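PDB 3L88: fiber protein from Human adenovirus 21, which forms the receptor-binding knob at the tip of the trimeric adenovirus fiber and attaches the virion to host cells through the receptor CD46. Local coordinates for residues Thr11-Gly15 and Leu93-Ser97; Phe76-Asn81 and Ser107-Met112. One frame throughout, in Å; residues are numbered along the deposited sequence.

Interaction 1 (Thr11-Gly15 and Leu93-Ser97); sequences TLWTG and LKNKS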
loop_
_atom_site.group_PDB
_atom_site.type_symbol
_atom_site.label_atom_id
_atom_site.label_comp_id
_atom_site.label_asym_id
_atom_site.label_seq_id
_atom_site.Cartn_x
_atom_site.Cartn_y
_atom_site.Cartn_z
ATOM N N THR C 11 4.665 2.578 -18.622
ATOM C CA THR C 11 4.558 3.670 -17.664
ATOM C C THR C 11 3.860 4.876 -18.280
ATOM O O THR C 11 4.253 5.356 -19.342
ATOM C CB THR C 11 5.950 4.086 -17.110
ATOM O OG1 THR C 11 6.608 2.946 -16.541
ATOM C CG2 THR C 11 5.810 5.149 -16.041
ATOM N N LEU C 12 2.808 5.342 -17.615
ATOM C CA LEU C 12 2.158 6.600 -17.969
ATOM C C LEU C 12 2.228 7.538 -16.770
ATOM O O LEU C 12 1.799 7.181 -15.674
ATOM C CB LEU C 12 0.700 6.353 -18.358
ATOM C CG LEU C 12 -0.085 7.552 -18.891
ATOM C CD1 LEU C 12 0.421 7.955 -20.271
ATOM C CD2 LEU C 12 -1.571 7.244 -18.929
ATOM N N TRP C 13 2.797 8.723 -16.970
ATOM C CA TRP C 13 3.116 9.591 -15.842
ATOM C C TRP C 13 3.197 11.079 -16.174
ATOM O O TRP C 13 3.096 11.481 -17.335
ATOM C CB TRP C 13 4.401 9.127 -15.153
ATOM C CG TRP C 13 5.651 9.393 -15.934
ATOM C CD1 TRP C 13 5.743 9.904 -17.197
ATOM C CD2 TRP C 13 6.995 9.115 -15.517
ATOM N NE1 TRP C 13 7.060 9.982 -17.582
ATOM C CE2 TRP C 13 7.848 9.505 -16.568
ATOM C CE3 TRP C 13 7.558 8.580 -14.354
ATOM C CZ2 TRP C 13 9.233 9.387 -16.487
ATOM C CZ3 TRP C 13 8.934 8.457 -14.279
ATOM C CH2 TRP C 13 9.757 8.860 -15.338
ATOM N N THR C 14 3.373 11.885 -15.131
ATOM C CA THR C 14 3.454 13.332 -15.261
ATOM C C THR C 14 4.882 13.764 -15.561
ATOM O O THR C 14 5.149 14.952 -15.741
ATOM C CB THR C 14 3.027 14.019 -13.957
ATOM O OG1 THR C 14 3.760 13.457 -12.861
ATOM C CG2 THR C 14 1.543 13.830 -13.715
ATOM N N GLY C 15 5.798 12.800 -15.589
ATOM C CA GLY C 15 7.220 13.102 -15.570
ATOM C C GLY C 15 7.676 13.371 -14.152
ATOM O O GLY C 15 6.857 13.603 -13.268
ATOM N N LEU C 93 -0.585 13.541 -19.688
ATOM C CA LEU C 93 0.353 12.499 -19.286
ATOM C C LEU C 93 1.158 12.018 -20.488
ATOM O O LEU C 93 0.791 12.268 -21.635
ATOM C CB LEU C 93 -0.393 11.323 -18.651
ATOM C CG LEU C 93 -1.303 11.661 -17.469
ATOM C CD1 LEU C 93 -2.055 10.430 -16.994
ATOM C CD2 LEU C 93 -0.498 12.262 -16.336
ATOM N N LYS C 94 2.257 11.323 -20.218
ATOM C CA LYS C 94 3.109 10.802 -21.277
ATOM C C LYS C 94 3.794 9.511 -20.834
ATOM O O LYS C 94 3.858 9.205 -19.641
ATOM C CB LYS C 94 4.154 11.846 -21.666
ATOM C CG LYS C 94 5.156 12.146 -20.562
ATOM C CD LYS C 94 5.812 13.497 -20.748
ATOM C CE LYS C 94 6.887 13.716 -19.710
ATOM N NZ LYS C 94 7.296 15.140 -19.653
ATOM N N ASN C 95 4.314 8.768 -21.806
ATOM C CA ASN C 95 5.067 7.546 -21.533
ATOM C C ASN C 95 6.489 7.839 -21.069
ATOM O O ASN C 95 7.029 8.917 -21.324
ATOM C CB ASN C 95 5.097 6.650 -22.772
ATOM C CG ASN C 95 3.715 6.164 -23.177
ATOM O OD1 ASN C 95 2.929 5.719 -22.340
ATOM N ND2 ASN C 95 3.421 6.234 -24.468
ATOM N N LYS C 96 7.093 6.876 -20.382
ATOM C CA LYS C 96 8.430 7.065 -19.832
ATOM C C LYS C 96 9.482 7.031 -20.932
ATOM O O LYS C 96 10.469 7.759 -20.880
ATOM C CB LYS C 96 8.732 6.007 -18.765
ATOM C CG LYS C 96 10.088 6.163 -18.094
ATOM C CD LYS C 96 10.241 5.189 -16.941
ATOM C CE LYS C 96 11.699 4.837 -16.692
ATOM N NZ LYS C 96 12.491 6.003 -16.212
ATOM N N SER C 97 9.250 6.210 -21.950
ATOM C CA SER C 97 10.253 5.984 -22.986
ATOM C C SER C 97 10.222 7.057 -24.074
ATOM O O SER C 97 9.340 7.060 -24.934
ATOM C CB SER C 97 10.079 4.597 -23.604
ATOM O OG SER C 97 8.718 4.350 -23.912
#
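Trp13 and Lys94 pair antiparallel through two backbone hydrogen bonds: Trp13 N gives to Lys94 O at 2.9 Å, and Lys94 N returns a bond to Trp13 O at 3.0 Å. Both are nearly straight, and they add the short, weakly bonded strand 94-95 beside 11-13, at the edge of the knob's sheet within this chain. The tightly packed part is built on buried Thr11, Leu12 and Trp13. On the face carrying Leu12, its CD2 lies 3.8 Å from CD1 of Leu93, the side chains meeting at about a right angle. A branched leucine suits position 93, since its other methyl, CD2, rests 3.7 Å from CG2 of Thr14. On the face carrying Trp13 and Lys94, Trp13 holds CG between its backbone N and carbonyl carbon (chi1 72°), which stands the indole up beside the second strand. Thr11 CG2 and Lys96 CB share one face of that indole near its rim, and Gly15 CA sits against the opposite face. The looser side is the exposed Lys94, which only brings CG near Trp13 CD1, and Lys96 N, whose bond to Thr11 O is weak and bent. Gly44 of a second subunit packs on Lys96 and bonds weakly to Thr11 OG1. The chemistry implies a strand held firmly at one backbone pair, with the aliphatic Lys96 stem, Thr11 and Gly15 shielding the indole next to a neighbouring subunit.

Interaction 2 (Phe76-Asn81 and Ser107-Met112); sequences FDSSGN and SSKAFM. With GOL (glycerol), chain O.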
loop_
_atom_site.group_PDB
_atom_site.type_symbol
_atom_site.label_atom_id
_atom_site.label_comp_id
_atom_site.label_asym_id
_atom_site.label_seq_id
_atom_site.Cartn_x
_atom_site.Cartn_y
_atom_site.Cartn_z
ATOM N N PHE C 76 -10.565 11.408 -19.247
ATOM C CA PHE C 76 -9.876 10.903 -20.426
ATOM C C PHE C 76 -10.866 10.525 -21.515
ATOM O O PHE C 76 -11.942 10.000 -21.230
ATOM C CB PHE C 76 -9.020 9.683 -20.069
ATOM C CG PHE C 76 -8.069 9.922 -18.935
ATOM C CD1 PHE C 76 -6.746 10.258 -19.184
ATOM C CD2 PHE C 76 -8.495 9.810 -17.616
ATOM C CE1 PHE C 76 -5.862 10.466 -18.140
ATOM C CE2 PHE C 76 -7.622 10.028 -16.569
ATOM C CZ PHE C 76 -6.301 10.359 -16.831
ATOM N N ASP C 77 -10.481 10.760 -22.764
ATOM C CA ASP C 77 -11.288 10.329 -23.896
ATOM C C ASP C 77 -11.129 8.833 -24.122
ATOM O O ASP C 77 -10.489 8.142 -23.326
ATOM C CB ASP C 77 -10.928 11.113 -25.157
ATOM C CG ASP C 77 -9.501 10.879 -25.607
ATOM O OD1 ASP C 77 -8.938 9.811 -25.285
ATOM O OD2 ASP C 77 -8.943 11.759 -26.298
ATOM N N SER C 78 -11.704 8.341 -25.215
ATOM C CA SER C 78 -11.781 6.907 -25.466
ATOM C C SER C 78 -10.426 6.306 -25.826
ATOM O O SER C 78 -10.267 5.088 -25.834
ATOM C CB SER C 78 -12.809 6.606 -26.557
ATOM O OG SER C 78 -12.430 7.189 -27.786
ATOM N N SER C 79 -9.453 7.167 -26.106
ATOM C CA SER C 79 -8.088 6.724 -26.380
ATOM C C SER C 79 -7.208 6.766 -25.129
ATOM O O SER C 79 -6.012 6.480 -25.190
ATOM C CB SER C 79 -7.464 7.574 -27.488
ATOM O OG SER C 79 -7.965 7.198 -28.757
ATOM N N GLY C 80 -7.797 7.140 -23.998
ATOM C CA GLY C 80 -7.051 7.240 -22.750
ATOM C C GLY C 80 -6.234 8.514 -22.629
ATOM O O GLY C 80 -5.354 8.617 -21.774
ATOM N N ASN C 81 -6.535 9.493 -23.474
ATOM C CA ASN C 81 -5.837 10.772 -23.443
ATOM C C ASN C 81 -6.548 11.813 -22.584
ATOM O O ASN C 81 -7.776 11.889 -22.572
ATOM C CB ASN C 81 -5.630 11.296 -24.866
ATOM C CG ASN C 81 -4.690 10.416 -25.677
ATOM O OD1 ASN C 81 -3.617 10.037 -25.210
ATOM N ND2 ASN C 81 -5.100 10.075 -26.889
ATOM N N SER C 107 -1.863 4.217 -27.870
ATOM C CA SER C 107 -2.922 4.014 -26.890
ATOM C C SER C 107 -2.417 4.156 -25.453
ATOM O O SER C 107 -1.432 3.524 -25.062
ATOM C CB SER C 107 -3.564 2.639 -27.085
ATOM O OG SER C 107 -4.726 2.505 -26.286
ATOM N N SER C 108 -3.079 5.018 -24.685
ATOM C CA SER C 108 -2.968 5.002 -23.230
ATOM C C SER C 108 -4.192 4.321 -22.633
ATOM O O SER C 108 -4.372 4.297 -21.415
ATOM C CB SER C 108 -2.847 6.423 -22.682
ATOM O OG SER C 108 -1.746 7.097 -23.263
ATOM N N LYS C 109 -5.030 3.767 -23.504
ATOM C CA LYS C 109 -6.254 3.098 -23.083
ATOM C C LYS C 109 -5.983 2.005 -22.053
ATOM O O LYS C 109 -6.772 1.794 -21.129
ATOM C CB LYS C 109 -6.979 2.507 -24.297
ATOM C CG LYS C 109 -8.349 1.923 -23.982
ATOM C CD LYS C 109 -8.948 1.235 -25.199
ATOM C CE LYS C 109 -10.225 0.480 -24.843
ATOM N NZ LYS C 109 -10.636 -0.462 -25.924
ATOM N N ALA C 110 -4.859 1.315 -22.216
ATOM C CA ALA C 110 -4.547 0.156 -21.388
ATOM C C ALA C 110 -4.165 0.531 -19.952
ATOM O O ALA C 110 -4.036 -0.338 -19.093
ATOM C CB ALA C 110 -3.461 -0.679 -22.039
ATOM N N PHE C 111 -4.015 1.827 -19.696
ATOM C CA PHE C 111 -3.674 2.329 -18.366
ATOM C C PHE C 111 -4.918 2.744 -17.578
ATOM O O PHE C 111 -4.841 3.020 -16.379
ATOM C CB PHE C 111 -2.725 3.527 -18.476
ATOM C CG PHE C 111 -1.337 3.168 -18.923
ATOM C CD1 PHE C 111 -0.995 3.213 -20.264
ATOM C CD2 PHE C 111 -0.366 2.803 -18.002
ATOM C CE1 PHE C 111 0.282 2.883 -20.684
ATOM C CE2 PHE C 111 0.915 2.479 -18.412
ATOM C CZ PHE C 111 1.239 2.518 -19.756
ATOM N N MET C 112 -6.057 2.803 -18.263
ATOM C CA MET C 112 -7.278 3.357 -17.689
ATOM C C MET C 112 -7.976 2.394 -16.729
ATOM O O MET C 112 -7.884 1.178 -16.879
ATOM C CB MET C 112 -8.239 3.758 -18.805
ATOM C CG MET C 112 -7.681 4.800 -19.755
ATOM S SD MET C 112 -7.626 6.446 -19.020
ATOM C CE MET C 112 -5.896 6.569 -18.570
HETATM C C1 GOL O . -2.580 10.498 -22.451
HETATM O O1 GOL O . -2.568 9.583 -21.372
HETATM C C2 GOL O . -2.396 11.924 -21.935
HETATM O O2 GOL O . -3.176 12.103 -20.776
HETATM C C3 GOL O . -2.825 12.933 -22.996
HETATM O O3 GOL O . -2.073 12.748 -24.175
#
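Met112 sets CG beside its backbone N (chi1 -60°) and then bends at chi2 (-74°) and chi3, while Phe76 also turns its ring carbon CG beside the backbone N, and these turns lay the thioether over the phenyl face. Met112 CE sits 3.9 Å from the centroid of the Phe76 ring, close to the ring normal, a CH-pi contact; SD lies over the same face, out toward the CG rim, 3.5 Å from Phe76 CG, in a Met-aromatic contact. An unbranched, flexible methionine suits this place because it can fold flat onto a ring. At the end of strand 67-76 the knob chain makes a type I turn from Asp77 to Gly80. Asp77 OD1 braces it, along with backbone bonds of Gly80 and Asp77, accepting from Ser79 N (2.8 Å, an Asx turn) and Asn81 N (3.0 Å) on opposite faces of the carboxylate. Gly80, at positive phi and without a side chain, lets the turn lie close against the Ser108-Lys109 backbone. Met112 and Lys109 also touch Tyr165 of strand 165-174. Within 107-112, Ser107 OG accepts from Lys109 N in an ST turn. A glycerol, probably from the crystallisation liquor, donates through O1 to Gly80 O at 3.0 Å. Chemically, the loops join half by the Met-aromatic contact and half by backbone packing at Gly80, with a single weak hydrogen bond across, Ser108 N to Ser79 O, and a polar edge that a small polyol can occupy.

Interactions 1 and 2 lie on the same side of the knob's centre, their own centres 13 Å apart, and their segments alternate along the chain: 11-15, 76-81, 93-97, then 107-112. Interaction 1 joins two strands at one margin of the five-stranded sheet, whereas interaction 2 joins a loop leaving strand 67-76, of the four-stranded sheet, to a loop preceding strand 130-138. The two touch directly: the Phe111 ring packs on the backbone of Thr11 and Leu12, and Leu93 CD1 meets Phe76 CE1. The loops thus pack against both sheets at this end of the domain, and a second subunit of the trimer adjoins interaction 1 alone.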